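Local coordinates for mosquitocidal toxin (Lysinibacillus sphaericus, PDB 2VSE), which kills mosquito larvae, probably by ADP-ribosylating target proteins through an enzymatic domain that is joined to four ricin-B-type lectin domains, at residues I433-T438 with Q452-I457; N439-F444 with R485-A490; G419-S424 with I549-F554. One frame throughout, in Å; residues are numbered along the deposited sequence.

Contact 1. Residues I433-T438 with Q452-I457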
ATOM      1  N   ILE A 433      -1.039  -8.299 -19.621  1.00 48.52           N
ATOM      2  CA  ILE A 433      -0.031  -8.923 -20.466  1.00 48.21           C
ATOM      3  C   ILE A 433       0.154 -10.389 -20.057  1.00 48.41           C
ATOM      4  O   ILE A 433       0.587 -10.687 -18.935  1.00 48.27           O
ATOM      5  CB  ILE A 433       1.311  -8.171 -20.409  1.00 48.29           C
ATOM      6  CG1 ILE A 433       1.109  -6.676 -20.732  1.00 48.25           C
ATOM      7  CG2 ILE A 433       2.337  -8.836 -21.331  1.00 47.42           C
ATOM      8  CD1 ILE A 433       2.397  -5.877 -20.861  1.00 48.09           C
ATOM      9  N   GLU A 434      -0.178 -11.290 -20.984  1.00 48.40           N
ATOM     10  CA  GLU A 434      -0.157 -12.725 -20.742  1.00 48.52           C
ATOM     11  C   GLU A 434       0.861 -13.446 -21.626  1.00 48.74           C
ATOM     12  O   GLU A 434       0.974 -13.168 -22.826  1.00 49.02           O
ATOM     13  CB  GLU A 434      -1.556 -13.295 -20.956  1.00 48.57           C
ATOM     14  CG  GLU A 434      -1.660 -14.812 -20.980  1.00 48.80           C
ATOM     15  CD  GLU A 434      -3.057 -15.272 -21.298  1.00 48.93           C
ATOM     16  OE1 GLU A 434      -3.297 -15.715 -22.449  1.00 51.82           O
ATOM     17  OE2 GLU A 434      -3.922 -15.184 -20.404  1.00 49.66           O
ATOM     18  N   GLN A 435       1.598 -14.377 -21.032  1.00 48.71           N
ATOM     19  CA  GLN A 435       2.509 -15.196 -21.788  1.00 49.24           C
ATOM     20  C   GLN A 435       1.852 -16.517 -22.185  1.00 49.79           C
ATOM     21  O   GLN A 435       1.541 -17.368 -21.343  1.00 49.39           O
ATOM     22  CB  GLN A 435       3.771 -15.456 -20.994  1.00 49.27           C
ATOM     23  CG  GLN A 435       4.897 -16.029 -21.829  1.00 51.24           C
ATOM     24  CD  GLN A 435       5.942 -16.694 -20.972  1.00 54.19           C
ATOM     25  OE1 GLN A 435       5.678 -17.024 -19.811  1.00 55.02           O
ATOM     26  NE2 GLN A 435       7.133 -16.910 -21.533  1.00 54.17           N
ATOM     27  N   ILE A 436       1.644 -16.698 -23.481  1.00 50.31           N
ATOM     28  CA  ILE A 436       1.114 -17.968 -23.940  1.00 50.90           C
ATOM     29  C   ILE A 436       2.208 -18.742 -24.700  1.00 50.99           C
ATOM     30  O   ILE A 436       3.104 -18.131 -25.309  1.00 50.91           O
ATOM     31  CB  ILE A 436      -0.245 -17.789 -24.673  1.00 51.18           C
ATOM     32  CG1 ILE A 436      -1.052 -19.085 -24.613  1.00 52.27           C
ATOM     33  CG2 ILE A 436      -0.054 -17.246 -26.082  1.00 51.07           C
ATOM     34  CD1 ILE A 436      -2.452 -18.901 -24.059  1.00 54.25           C
ATOM     35  N   SER A 437       2.150 -20.077 -24.620  1.00 51.01           N
ATOM     36  CA  SER A 437       3.325 -20.940 -24.853  1.00 51.20           C
ATOM     37  C   SER A 437       4.576 -20.338 -24.162  1.00 51.17           C
ATOM     38  O   SER A 437       4.524 -20.024 -22.967  1.00 51.39           O
ATOM     39  CB  SER A 437       3.543 -21.237 -26.349  1.00 51.38           C
ATOM     40  OG  SER A 437       3.663 -20.047 -27.122  1.00 52.34           O
ATOM     41  N   THR A 438       5.679 -20.164 -24.888  1.00 50.94           N
ATOM     42  CA  THR A 438       6.887 -19.593 -24.289  1.00 50.80           C
ATOM     43  C   THR A 438       7.309 -18.310 -24.969  1.00 50.63           C
ATOM     44  O   THR A 438       7.625 -17.334 -24.297  1.00 50.78           O
ATOM     45  CB  THR A 438       8.097 -20.560 -24.305  1.00 51.06           C
ATOM     46  OG1 THR A 438       8.324 -21.037 -25.641  1.00 51.45           O
ATOM     47  CG2 THR A 438       7.879 -21.733 -23.344  1.00 51.46           C
ATOM     48  N   GLN A 452       0.035 -14.821 -16.248  1.00 48.85           N
ATOM     49  CA  GLN A 452      -0.363 -13.411 -16.229  1.00 48.50           C
ATOM     50  C   GLN A 452       0.401 -12.606 -15.172  1.00 48.51           C
ATOM     51  O   GLN A 452       0.062 -11.455 -14.880  1.00 48.35           O
ATOM     52  CB  GLN A 452      -1.871 -13.286 -16.019  1.00 48.37           C
ATOM     53  CG  GLN A 452      -2.685 -13.797 -17.190  1.00 48.48           C
ATOM     54  CD  GLN A 452      -4.181 -13.708 -16.956  1.00 48.76           C
ATOM     55  OE1 GLN A 452      -4.652 -13.790 -15.820  1.00 49.22           O
ATOM     56  NE2 GLN A 452      -4.940 -13.546 -18.039  1.00 47.75           N
ATOM     57  N   VAL A 453       1.443 -13.213 -14.609  1.00 48.31           N
ATOM     58  CA  VAL A 453       2.217 -12.588 -13.543  1.00 48.32           C
ATOM     59  C   VAL A 453       3.681 -12.515 -13.959  1.00 48.37           C
ATOM     60  O   VAL A 453       4.234 -13.475 -14.490  1.00 48.26           O
ATOM     61  CB  VAL A 453       2.049 -13.364 -12.192  1.00 48.23           C
ATOM     62  CG1 VAL A 453       2.881 -12.738 -11.083  1.00 47.93           C
ATOM     63  CG2 VAL A 453       0.591 -13.402 -11.784  1.00 47.64           C
ATOM     64  N   TRP A 454       4.304 -11.368 -13.726  1.00 48.55           N
ATOM     65  CA  TRP A 454       5.673 -11.142 -14.176  1.00 48.61           C
ATOM     66  C   TRP A 454       6.568 -10.765 -13.008  1.00 48.90           C
ATOM     67  O   TRP A 454       6.145 -10.083 -12.069  1.00 48.93           O
ATOM     68  CB  TRP A 454       5.712 -10.054 -15.251  1.00 48.43           C
ATOM     69  CG  TRP A 454       4.917 -10.419 -16.448  1.00 49.06           C
ATOM     70  CD1 TRP A 454       3.580 -10.206 -16.637  1.00 49.19           C
ATOM     71  CD2 TRP A 454       5.389 -11.087 -17.628  1.00 49.44           C
ATOM     72  NE1 TRP A 454       3.190 -10.698 -17.856  1.00 49.41           N
ATOM     73  CE2 TRP A 454       4.278 -11.246 -18.488  1.00 49.97           C
ATOM     74  CE3 TRP A 454       6.641 -11.576 -18.037  1.00 48.19           C
ATOM     75  CZ2 TRP A 454       4.377 -11.875 -19.744  1.00 49.92           C
ATOM     76  CZ3 TRP A 454       6.742 -12.205 -19.280  1.00 48.53           C
ATOM     77  CH2 TRP A 454       5.616 -12.347 -20.120  1.00 49.17           C
ATOM     78  N   ASN A 455       7.806 -11.228 -13.087  1.00 48.96           N
ATOM     79  CA  ASN A 455       8.837 -10.922 -12.130  1.00 49.34           C
ATOM     80  C   ASN A 455       9.638  -9.743 -12.688  1.00 49.39           C
ATOM     81  O   ASN A 455      10.270  -9.861 -13.741  1.00 49.26           O
ATOM     82  CB  ASN A 455       9.732 -12.155 -11.993  1.00 49.77           C
ATOM     83  CG  ASN A 455      10.318 -12.326 -10.604  1.00 50.94           C
ATOM     84  OD1 ASN A 455       9.679 -12.033  -9.584  1.00 52.56           O
ATOM     85  ND2 ASN A 455      11.544 -12.842 -10.556  1.00 51.91           N
ATOM     86  N   LEU A 456       9.562  -8.593 -12.019  1.00 49.21           N
ATOM     87  CA  LEU A 456      10.380  -7.443 -12.383  1.00 48.77           C
ATOM     88  C   LEU A 456      11.573  -7.396 -11.447  1.00 48.86           C
ATOM     89  O   LEU A 456      11.406  -7.299 -10.232  1.00 48.60           O
ATOM     90  CB  LEU A 456       9.581  -6.141 -12.307  1.00 48.52           C
ATOM     91  CG  LEU A 456       8.612  -5.821 -13.463  1.00 48.89           C
ATOM     92  CD1 LEU A 456       7.597  -6.951 -13.776  1.00 47.48           C
ATOM     93  CD2 LEU A 456       7.866  -4.519 -13.151  1.00 48.30           C
ATOM     94  N   ILE A 457      12.769  -7.510 -12.022  1.00 49.00           N
ATOM     95  CA  ILE A 457      14.014  -7.381 -11.269  1.00 49.34           C
ATOM     96  C   ILE A 457      14.931  -6.298 -11.845  1.00 49.33           C
ATOM     97  O   ILE A 457      15.279  -6.302 -13.030  1.00 49.93           O
ATOM     98  CB  ILE A 457      14.763  -8.746 -11.053  1.00 49.53           C
ATOM     99  CG1 ILE A 457      16.280  -8.538 -11.048  1.00 49.29           C
ATOM    100  CG2 ILE A 457      14.375  -9.778 -12.101  1.00 49.67           C
ATOM    101  CD1 ILE A 457      17.004  -9.347 -10.002  1.00 52.25           C
TER
HETATM  102  O   HOH W   1       0.238  -9.347 -16.331  1.00 37.36           O
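The side chains of I433 and Q435 run across that of W454 at about a right angle, and its pyrrole N-H is spent on the main chain. W454 NE1 donates to I433 O at 2.8 Å in an almost straight bond (177°). The oxygen lies within the indole plane, but the nitrogen stands 47° above the I433 carbonyl plane. A water bridges I433 O and Q452 O, giving that carbonyl a second donor. Along the six-membered ring, I433 CG2 packs on W454 CZ2 at 4.0 Å, and Q435 CB reaches W454 CH2 obliquely at 3.7 Å. The extended Q435 chain carries NE2 to T438 O, while S469 OG bonds its OE1.

E434 and Q452 slant past each other, carboxylate and amide planes 30° apart. Their bond, Q452 NE2 to E434 OE2 at 3.1 Å, is weak and clearly bent; E434 OE1 is bonded to H442 and OE2 to K449 in a salt bridge, while Q452 NE2 has its stronger partner in S445 O and OE1 accepts from S447 N. The short strand axes stay 10.4 Å apart and cross steeply, so no ladder forms. The QVW of Q452-W454 matches the Q-x-W motif of ricin-B beta-trefoils, its tryptophan buried inside.

Contact 2. Residues N439-F444 with R485-A490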
ATOM      1  N   ASN A 439       7.328 -18.315 -26.299  1.00 50.52           N
ATOM      2  CA  ASN A 439       7.791 -17.156 -27.077  1.00 50.52           C
ATOM      3  C   ASN A 439       6.737 -16.052 -27.293  1.00 50.26           C
ATOM      4  O   ASN A 439       7.078 -14.919 -27.671  1.00 49.66           O
ATOM      5  CB  ASN A 439       8.409 -17.599 -28.420  1.00 50.71           C
ATOM      6  CG  ASN A 439       7.540 -18.601 -29.178  1.00 51.77           C
ATOM      7  OD1 ASN A 439       6.519 -19.076 -28.672  1.00 53.52           O
ATOM      8  ND2 ASN A 439       7.956 -18.936 -30.402  1.00 53.18           N
ATOM      9  N   LYS A 440       5.470 -16.388 -27.037  1.00 50.11           N
ATOM     10  CA  LYS A 440       4.361 -15.508 -27.394  1.00 50.18           C
ATOM     11  C   LYS A 440       3.745 -14.775 -26.207  1.00 49.88           C
ATOM     12  O   LYS A 440       3.511 -15.358 -25.144  1.00 50.35           O
ATOM     13  CB  LYS A 440       3.285 -16.283 -28.176  1.00 50.14           C
ATOM     14  CG  LYS A 440       2.333 -15.385 -28.986  1.00 50.53           C
ATOM     15  CD  LYS A 440       1.467 -16.177 -29.963  1.00 51.02           C
ATOM     16  CE  LYS A 440       0.085 -16.505 -29.410  1.00 51.20           C
ATOM     17  NZ  LYS A 440      -0.493 -17.733 -30.064  1.00 52.74           N
ATOM     18  N   VAL A 441       3.491 -13.488 -26.403  1.00 49.57           N
ATOM     19  CA  VAL A 441       2.781 -12.670 -25.425  1.00 49.55           C
ATOM     20  C   VAL A 441       1.633 -11.920 -26.114  1.00 49.26           C
ATOM     21  O   VAL A 441       1.746 -11.543 -27.278  1.00 49.11           O
ATOM     22  CB  VAL A 441       3.733 -11.656 -24.669  1.00 49.94           C
ATOM     23  CG1 VAL A 441       5.136 -12.254 -24.448  1.00 50.21           C
ATOM     24  CG2 VAL A 441       3.821 -10.327 -25.396  1.00 49.38           C
ATOM     25  N   HIS A 442       0.533 -11.717 -25.397  1.00 49.01           N
ATOM     26  CA  HIS A 442      -0.594 -10.941 -25.916  1.00 49.09           C
ATOM     27  C   HIS A 442      -1.442 -10.391 -24.775  1.00 49.04           C
ATOM     28  O   HIS A 442      -1.240 -10.748 -23.613  1.00 49.13           O
ATOM     29  CB  HIS A 442      -1.455 -11.763 -26.900  1.00 49.28           C
ATOM     30  CG  HIS A 442      -2.062 -13.005 -26.313  1.00 49.98           C
ATOM     31  ND1 HIS A 442      -2.703 -13.950 -27.088  1.00 50.85           N
ATOM     32  CD2 HIS A 442      -2.124 -13.462 -25.038  1.00 50.43           C
ATOM     33  CE1 HIS A 442      -3.147 -14.927 -26.317  1.00 51.02           C
ATOM     34  NE2 HIS A 442      -2.809 -14.657 -25.067  1.00 51.68           N
ATOM     35  N   ILE A 443      -2.384  -9.518 -25.106  1.00 49.02           N
ATOM     36  CA  ILE A 443      -3.319  -9.001 -24.116  1.00 49.10           C
ATOM     37  C   ILE A 443      -4.481  -9.985 -23.914  1.00 49.13           C
ATOM     38  O   ILE A 443      -4.942 -10.626 -24.870  1.00 49.18           O
ATOM     39  CB  ILE A 443      -3.807  -7.564 -24.484  1.00 49.20           C
ATOM     40  CG1 ILE A 443      -4.233  -6.792 -23.236  1.00 49.62           C
ATOM     41  CG2 ILE A 443      -4.882  -7.573 -25.564  1.00 49.52           C
ATOM     42  CD1 ILE A 443      -3.061  -6.028 -22.578  1.00 50.08           C
ATOM     43  N   PHE A 444      -4.923 -10.120 -22.667  1.00 48.88           N
ATOM     44  CA  PHE A 444      -6.038 -11.001 -22.333  1.00 48.76           C
ATOM     45  C   PHE A 444      -6.748 -10.560 -21.052  1.00 48.72           C
ATOM     46  O   PHE A 444      -6.154  -9.898 -20.199  1.00 48.83           O
ATOM     47  CB  PHE A 444      -5.550 -12.445 -22.202  1.00 48.53           C
ATOM     48  CG  PHE A 444      -6.400 -13.433 -22.942  1.00 48.25           C
ATOM     49  CD1 PHE A 444      -7.471 -14.066 -22.309  1.00 47.25           C
ATOM     50  CD2 PHE A 444      -6.135 -13.730 -24.280  1.00 46.96           C
ATOM     51  CE1 PHE A 444      -8.269 -14.982 -22.997  1.00 46.70           C
ATOM     52  CE2 PHE A 444      -6.936 -14.653 -24.974  1.00 47.37           C
ATOM     53  CZ  PHE A 444      -8.000 -15.274 -24.330  1.00 46.77           C
ATOM     54  N   ARG A 485       9.169  -6.601 -35.224  1.00 50.26           N
ATOM     55  CA  ARG A 485       9.061  -5.404 -34.367  1.00 50.55           C
ATOM     56  C   ARG A 485       7.972  -5.551 -33.278  1.00 50.23           C
ATOM     57  O   ARG A 485       7.593  -4.579 -32.614  1.00 50.26           O
ATOM     58  CB  ARG A 485       8.866  -4.129 -35.196  1.00 50.37           C
ATOM     59  CG  ARG A 485      10.013  -3.794 -36.147  1.00 51.69           C
ATOM     60  CD  ARG A 485       9.761  -2.457 -36.833  1.00 52.40           C
ATOM     61  NE  ARG A 485       9.397  -1.428 -35.847  1.00 56.74           N
ATOM     62  CZ  ARG A 485      10.154  -0.383 -35.510  1.00 57.12           C
ATOM     63  NH1 ARG A 485      11.338  -0.173 -36.087  1.00 55.72           N
ATOM     64  NH2 ARG A 485       9.708   0.467 -34.595  1.00 58.17           N
ATOM     65  N   THR A 486       7.501  -6.788 -33.125  1.00 49.96           N
ATOM     66  CA  THR A 486       6.505  -7.230 -32.149  1.00 49.63           C
ATOM     67  C   THR A 486       7.170  -7.436 -30.781  1.00 49.61           C
ATOM     68  O   THR A 486       8.391  -7.603 -30.702  1.00 49.55           O
ATOM     69  CB  THR A 486       5.914  -8.588 -32.646  1.00 49.49           C
ATOM     70  OG1 THR A 486       4.929  -8.352 -33.658  1.00 49.31           O
ATOM     71  CG2 THR A 486       5.299  -9.389 -31.542  1.00 50.43           C
ATOM     72  N   ILE A 487       6.375  -7.414 -29.709  1.00 49.55           N
ATOM     73  CA  ILE A 487       6.852  -7.818 -28.383  1.00 49.49           C
ATOM     74  C   ILE A 487       6.751  -9.334 -28.245  1.00 49.50           C
ATOM     75  O   ILE A 487       5.718  -9.923 -28.549  1.00 49.59           O
ATOM     76  CB  ILE A 487       6.055  -7.138 -27.234  1.00 49.54           C
ATOM     77  CG1 ILE A 487       6.211  -5.608 -27.276  1.00 49.58           C
ATOM     78  CG2 ILE A 487       6.452  -7.708 -25.869  1.00 48.83           C
ATOM     79  CD1 ILE A 487       7.634  -5.093 -27.237  1.00 49.36           C
ATOM     80  N   VAL A 488       7.837  -9.950 -27.792  1.00 49.43           N
ATOM     81  CA  VAL A 488       7.916 -11.400 -27.640  1.00 48.86           C
ATOM     82  C   VAL A 488       8.564 -11.736 -26.299  1.00 48.75           C
ATOM     83  O   VAL A 488       9.033 -10.841 -25.586  1.00 48.96           O
ATOM     84  CB  VAL A 488       8.719 -12.057 -28.814  1.00 48.96           C
ATOM     85  CG1 VAL A 488       8.120 -11.682 -30.181  1.00 48.64           C
ATOM     86  CG2 VAL A 488      10.220 -11.702 -28.756  1.00 47.92           C
ATOM     87  N   ALA A 489       8.580 -13.018 -25.959  1.00 48.51           N
ATOM     88  CA  ALA A 489       9.344 -13.505 -24.825  1.00 48.42           C
ATOM     89  C   ALA A 489      10.500 -14.324 -25.377  1.00 48.26           C
ATOM     90  O   ALA A 489      10.310 -15.133 -26.283  1.00 48.40           O
ATOM     91  CB  ALA A 489       8.473 -14.340 -23.911  1.00 48.12           C
ATOM     92  N   ALA A 490      11.697 -14.108 -24.846  1.00 48.14           N
ATOM     93  CA  ALA A 490      12.868 -14.811 -25.356  1.00 48.15           C
ATOM     94  C   ALA A 490      13.922 -15.085 -24.292  1.00 48.28           C
ATOM     95  O   ALA A 490      13.967 -14.427 -23.241  1.00 47.94           O
ATOM     96  CB  ALA A 490      13.478 -14.049 -26.540  1.00 48.02           C
TER
HETATM   97  O   HOH W   2       2.958  -9.209 -28.631  1.00 48.46           O
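V441 has chi1 near -35°, well short of a fully staggered value, and this turns its two methyl groups to different neighbours on strand 487-490. CG1 stands anti to the carbonyl carbon and packs on A489 CB at 4.0 Å, also lying against the V488-A489 peptide. CG2 falls between the backbone N and the carbonyl carbon, and from there it meets I487 CG2 at 3.7 Å. I487 in turn presents its CG2 branch to V441 while CG1 and CD1 lead away; the two side chains pass at a slant.

One direct hydrogen bond accompanies the packing. A489 N donates to N439 O at 3.0 Å, nearly straight at 176°, although the nitrogen sits 52° above the carbonyl plane and thus off the lone-pair directions. Beside it, N439 CA approaches A489 O at 3.3 Å in a CA-H...O contact, so the pair N439 and A489 is joined in both directions, once by N-H and once by C-H. V488 CB rests against the same N439 O at 3.5 Å. Farther along, the backbones separate, and a water lies within hydrogen-bonding distance of both V441 O and I487 O.

Beyond the two segments, L477 of the neighbouring strand touches both V441 and I487, and L521 touches I487; the Q435 side chain also touches A489. With strand axes 5.3 Å apart at closest approach, the strands run roughly antiparallel without forming a regular ladder. Such a junction, where hairpin 431-445 meets the hairpin made by 476-479 and 487-490, belongs to the cap of a beta-trefoil, in which hairpins from successive repeats close one end of the barrel.

Contact 3. Residues G419-S424 with I549-F554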
ATOM      1  N   GLY A 419       9.888  -7.642  -7.501  1.00 48.62           N
ATOM      2  CA  GLY A 419       8.880  -8.626  -7.134  1.00 48.19           C
ATOM      3  C   GLY A 419       7.934  -9.027  -8.257  1.00 47.98           C
ATOM      4  O   GLY A 419       8.218  -8.811  -9.440  1.00 47.96           O
ATOM      5  N   THR A 420       6.806  -9.621  -7.881  1.00 47.59           N
ATOM      6  CA  THR A 420       5.806 -10.076  -8.845  1.00 47.34           C
ATOM      7  C   THR A 420       4.704  -9.053  -9.052  1.00 47.52           C
ATOM      8  O   THR A 420       4.183  -8.460  -8.102  1.00 47.55           O
ATOM      9  CB  THR A 420       5.161 -11.416  -8.447  1.00 47.07           C
ATOM     10  OG1 THR A 420       4.874 -11.397  -7.048  1.00 46.21           O
ATOM     11  CG2 THR A 420       6.088 -12.577  -8.763  1.00 46.27           C
ATOM     12  N   TYR A 421       4.362  -8.866 -10.319  1.00 47.60           N
ATOM     13  CA  TYR A 421       3.407  -7.860 -10.742  1.00 47.89           C
ATOM     14  C   TYR A 421       2.533  -8.366 -11.872  1.00 48.10           C
ATOM     15  O   TYR A 421       2.892  -9.283 -12.605  1.00 48.31           O
ATOM     16  CB  TYR A 421       4.136  -6.597 -11.223  1.00 47.62           C
ATOM     17  CG  TYR A 421       4.910  -5.894 -10.144  1.00 47.39           C
ATOM     18  CD1 TYR A 421       4.323  -4.894  -9.375  1.00 47.22           C
ATOM     19  CD2 TYR A 421       6.232  -6.232  -9.888  1.00 47.43           C
ATOM     20  CE1 TYR A 421       5.035  -4.245  -8.377  1.00 47.67           C
ATOM     21  CE2 TYR A 421       6.952  -5.605  -8.883  1.00 48.37           C
ATOM     22  CZ  TYR A 421       6.350  -4.607  -8.138  1.00 48.10           C
ATOM     23  OH  TYR A 421       7.076  -3.981  -7.158  1.00 48.29           O
ATOM     24  N   GLN A 422       1.382  -7.737 -12.006  1.00 48.53           N
ATOM     25  CA  GLN A 422       0.519  -7.904 -13.146  1.00 48.93           C
ATOM     26  C   GLN A 422       0.599  -6.572 -13.881  1.00 49.03           C
ATOM     27  O   GLN A 422       0.619  -5.494 -13.244  1.00 49.83           O
ATOM     28  CB  GLN A 422      -0.879  -8.155 -12.632  1.00 49.32           C
ATOM     29  CG  GLN A 422      -1.739  -8.998 -13.503  1.00 52.12           C
ATOM     30  CD  GLN A 422      -2.726  -9.786 -12.694  1.00 54.37           C
ATOM     31  OE1 GLN A 422      -2.368 -10.787 -12.088  1.00 57.16           O
ATOM     32  NE2 GLN A 422      -3.975  -9.340 -12.673  1.00 55.55           N
ATOM     33  N   VAL A 423       0.713  -6.633 -15.203  1.00 48.54           N
ATOM     34  CA  VAL A 423       0.870  -5.438 -16.029  1.00 47.96           C
ATOM     35  C   VAL A 423      -0.340  -5.333 -16.954  1.00 48.13           C
ATOM     36  O   VAL A 423      -0.609  -6.238 -17.739  1.00 48.24           O
ATOM     37  CB  VAL A 423       2.190  -5.486 -16.853  1.00 47.57           C
ATOM     38  CG1 VAL A 423       2.414  -4.192 -17.578  1.00 46.84           C
ATOM     39  CG2 VAL A 423       3.370  -5.763 -15.950  1.00 46.88           C
ATOM     40  N   SER A 424      -1.079  -4.242 -16.843  1.00 48.26           N
ATOM     41  CA  SER A 424      -2.301  -4.071 -17.617  1.00 48.92           C
ATOM     42  C   SER A 424      -2.376  -2.685 -18.254  1.00 49.10           C
ATOM     43  O   SER A 424      -1.684  -1.756 -17.835  1.00 49.42           O
ATOM     44  CB  SER A 424      -3.527  -4.332 -16.739  1.00 49.11           C
ATOM     45  OG  SER A 424      -3.558  -3.438 -15.637  1.00 50.00           O
ATOM     46  N   ILE A 549       1.020  -1.061 -13.289  1.00 47.84           N
ATOM     47  CA  ILE A 549       1.833  -2.131 -12.732  1.00 47.95           C
ATOM     48  C   ILE A 549       1.410  -2.418 -11.298  1.00 48.50           C
ATOM     49  O   ILE A 549       1.681  -1.649 -10.399  1.00 48.86           O
ATOM     50  CB  ILE A 549       3.328  -1.821 -12.810  1.00 47.60           C
ATOM     51  CG1 ILE A 549       3.797  -1.794 -14.272  1.00 47.18           C
ATOM     52  CG2 ILE A 549       4.134  -2.841 -12.017  1.00 47.33           C
ATOM     53  CD1 ILE A 549       5.161  -1.108 -14.464  1.00 47.54           C
ATOM     54  N   LYS A 550       0.740  -3.542 -11.093  1.00 48.96           N
ATOM     55  CA  LYS A 550       0.132  -3.817  -9.808  1.00 49.66           C
ATOM     56  C   LYS A 550       0.747  -5.043  -9.118  1.00 49.44           C
ATOM     57  O   LYS A 550       0.817  -6.110  -9.716  1.00 49.49           O
ATOM     58  CB  LYS A 550      -1.380  -3.987  -9.982  1.00 49.68           C
ATOM     59  CG  LYS A 550      -2.167  -3.822  -8.722  1.00 52.20           C
ATOM     60  CD  LYS A 550      -3.643  -4.193  -8.920  1.00 55.56           C
ATOM     61  CE  LYS A 550      -4.454  -3.107  -9.663  1.00 57.54           C
ATOM     62  NZ  LYS A 550      -5.949  -3.395  -9.643  1.00 57.42           N
ATOM     63  N   PRO A 551       1.198  -4.883  -7.855  1.00 49.48           N
ATOM     64  CA  PRO A 551       1.689  -5.996  -7.044  1.00 49.30           C
ATOM     65  C   PRO A 551       0.745  -7.185  -7.042  1.00 49.21           C
ATOM     66  O   PRO A 551      -0.465  -7.029  -6.892  1.00 49.30           O
ATOM     67  CB  PRO A 551       1.764  -5.386  -5.641  1.00 49.23           C
ATOM     68  CG  PRO A 551       2.111  -3.957  -5.900  1.00 49.05           C
ATOM     69  CD  PRO A 551       1.306  -3.600  -7.123  1.00 49.38           C
ATOM     70  N   PHE A 552       1.296  -8.372  -7.237  1.00 49.31           N
ATOM     71  CA  PHE A 552       0.498  -9.584  -7.210  1.00 49.61           C
ATOM     72  C   PHE A 552       1.189 -10.581  -6.301  1.00 50.04           C
ATOM     73  O   PHE A 552       2.381 -10.817  -6.435  1.00 50.38           O
ATOM     74  CB  PHE A 552       0.318 -10.173  -8.621  1.00 49.24           C
ATOM     75  CG  PHE A 552      -0.687 -11.294  -8.685  1.00 49.07           C
ATOM     76  CD1 PHE A 552      -1.992 -11.046  -9.076  1.00 48.80           C
ATOM     77  CD2 PHE A 552      -0.328 -12.597  -8.336  1.00 49.21           C
ATOM     78  CE1 PHE A 552      -2.937 -12.075  -9.119  1.00 50.03           C
ATOM     79  CE2 PHE A 552      -1.255 -13.630  -8.362  1.00 49.82           C
ATOM     80  CZ  PHE A 552      -2.572 -13.372  -8.754  1.00 49.99           C
ATOM     81  N   SER A 553       0.453 -11.165  -5.367  1.00 50.51           N
ATOM     82  CA  SER A 553       1.053 -12.216  -4.563  1.00 51.19           C
ATOM     83  C   SER A 553       0.225 -13.482  -4.577  1.00 50.21           C
ATOM     84  O   SER A 553      -0.966 -13.442  -4.325  1.00 50.69           O
ATOM     85  CB  SER A 553       1.295 -11.770  -3.124  1.00 51.85           C
ATOM     86  OG  SER A 553       2.227 -12.661  -2.525  1.00 54.75           O
ATOM     87  N   PHE A 554       0.870 -14.600  -4.874  1.00 49.56           N
ATOM     88  CA  PHE A 554       0.203 -15.888  -4.852  1.00 49.11           C
ATOM     89  C   PHE A 554      -0.003 -16.429  -3.439  1.00 49.25           C
ATOM     90  O   PHE A 554      -0.995 -17.117  -3.195  1.00 49.47           O
ATOM     91  CB  PHE A 554       0.916 -16.915  -5.731  1.00 48.82           C
ATOM     92  CG  PHE A 554       0.482 -16.880  -7.174  1.00 48.56           C
ATOM     93  CD1 PHE A 554      -0.776 -17.345  -7.551  1.00 46.99           C
ATOM     94  CD2 PHE A 554       1.326 -16.373  -8.156  1.00 47.19           C
ATOM     95  CE1 PHE A 554      -1.178 -17.307  -8.879  1.00 46.09           C
ATOM     96  CE2 PHE A 554       0.922 -16.330  -9.480  1.00 46.52           C
ATOM     97  CZ  PHE A 554      -0.330 -16.797  -9.841  1.00 46.34           C
TER
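Q422 pairs with K550 where strands 419-425 and 547-551, the first and last of a beta-trefoil lectin domain, close its barrel; just past the end of the second strand, F552 still bonds T420. F552 N donates to T420 O at 3.0 Å, and T420 OG1 returns a bond to F552 O at 2.6 Å; chi1 of 43° puts that hydroxyl between its own N and carbonyl carbon, within reach of F552 O. Q422 and K550 form an antiparallel hydrogen-bonded pair, each N giving a bond of 2.9 Å to the other's O.

On one side of this ladder the Y421 ring slants against I549, CD1 meeting I549 CG2 at 3.4 Å, and its CE1 lies 3.8 Å from P551 CG. V423 and I549 add a looser apolar pair on the same face. The Q422 chain, bent at chi2, brings OE1 to 3.0 Å from F552 CD1, oblique to the ring, with amide and ring planes 35° apart.

Farther out, the Y421 phenol is anchored by a hydrogen bond from OH to K417 O, while its backbone bonds to W454 on the adjoining strand. V453 packs on T420 from the neighbouring loop. F552 in turn sets its CE2 atom 3.5 Å above the F554 ring, over its centre.

How the contacts relate
Contact 1 is the middle member: its centre lies 9 Å from that of contact 2 and 10 Å from that of contact 3, whereas the centres of contacts 2 and 3 are 18 Å apart and their nearest atoms about 5 Å. It joins contact 3 through main-chain bonds, W454 N to Y421 O and I433 N to V423 O, both 2.8 Å, so strand 419-425 pairs with the last strand and with the strand carrying W454. Toward contact 2 the link is the hairpin 431-445, where E434 OE1 probably bonds H442 NE2 and T438 O packs on A489. Contacts 1 and 2 interleave along the chain, both enclosed by the loop that contact 3 closes.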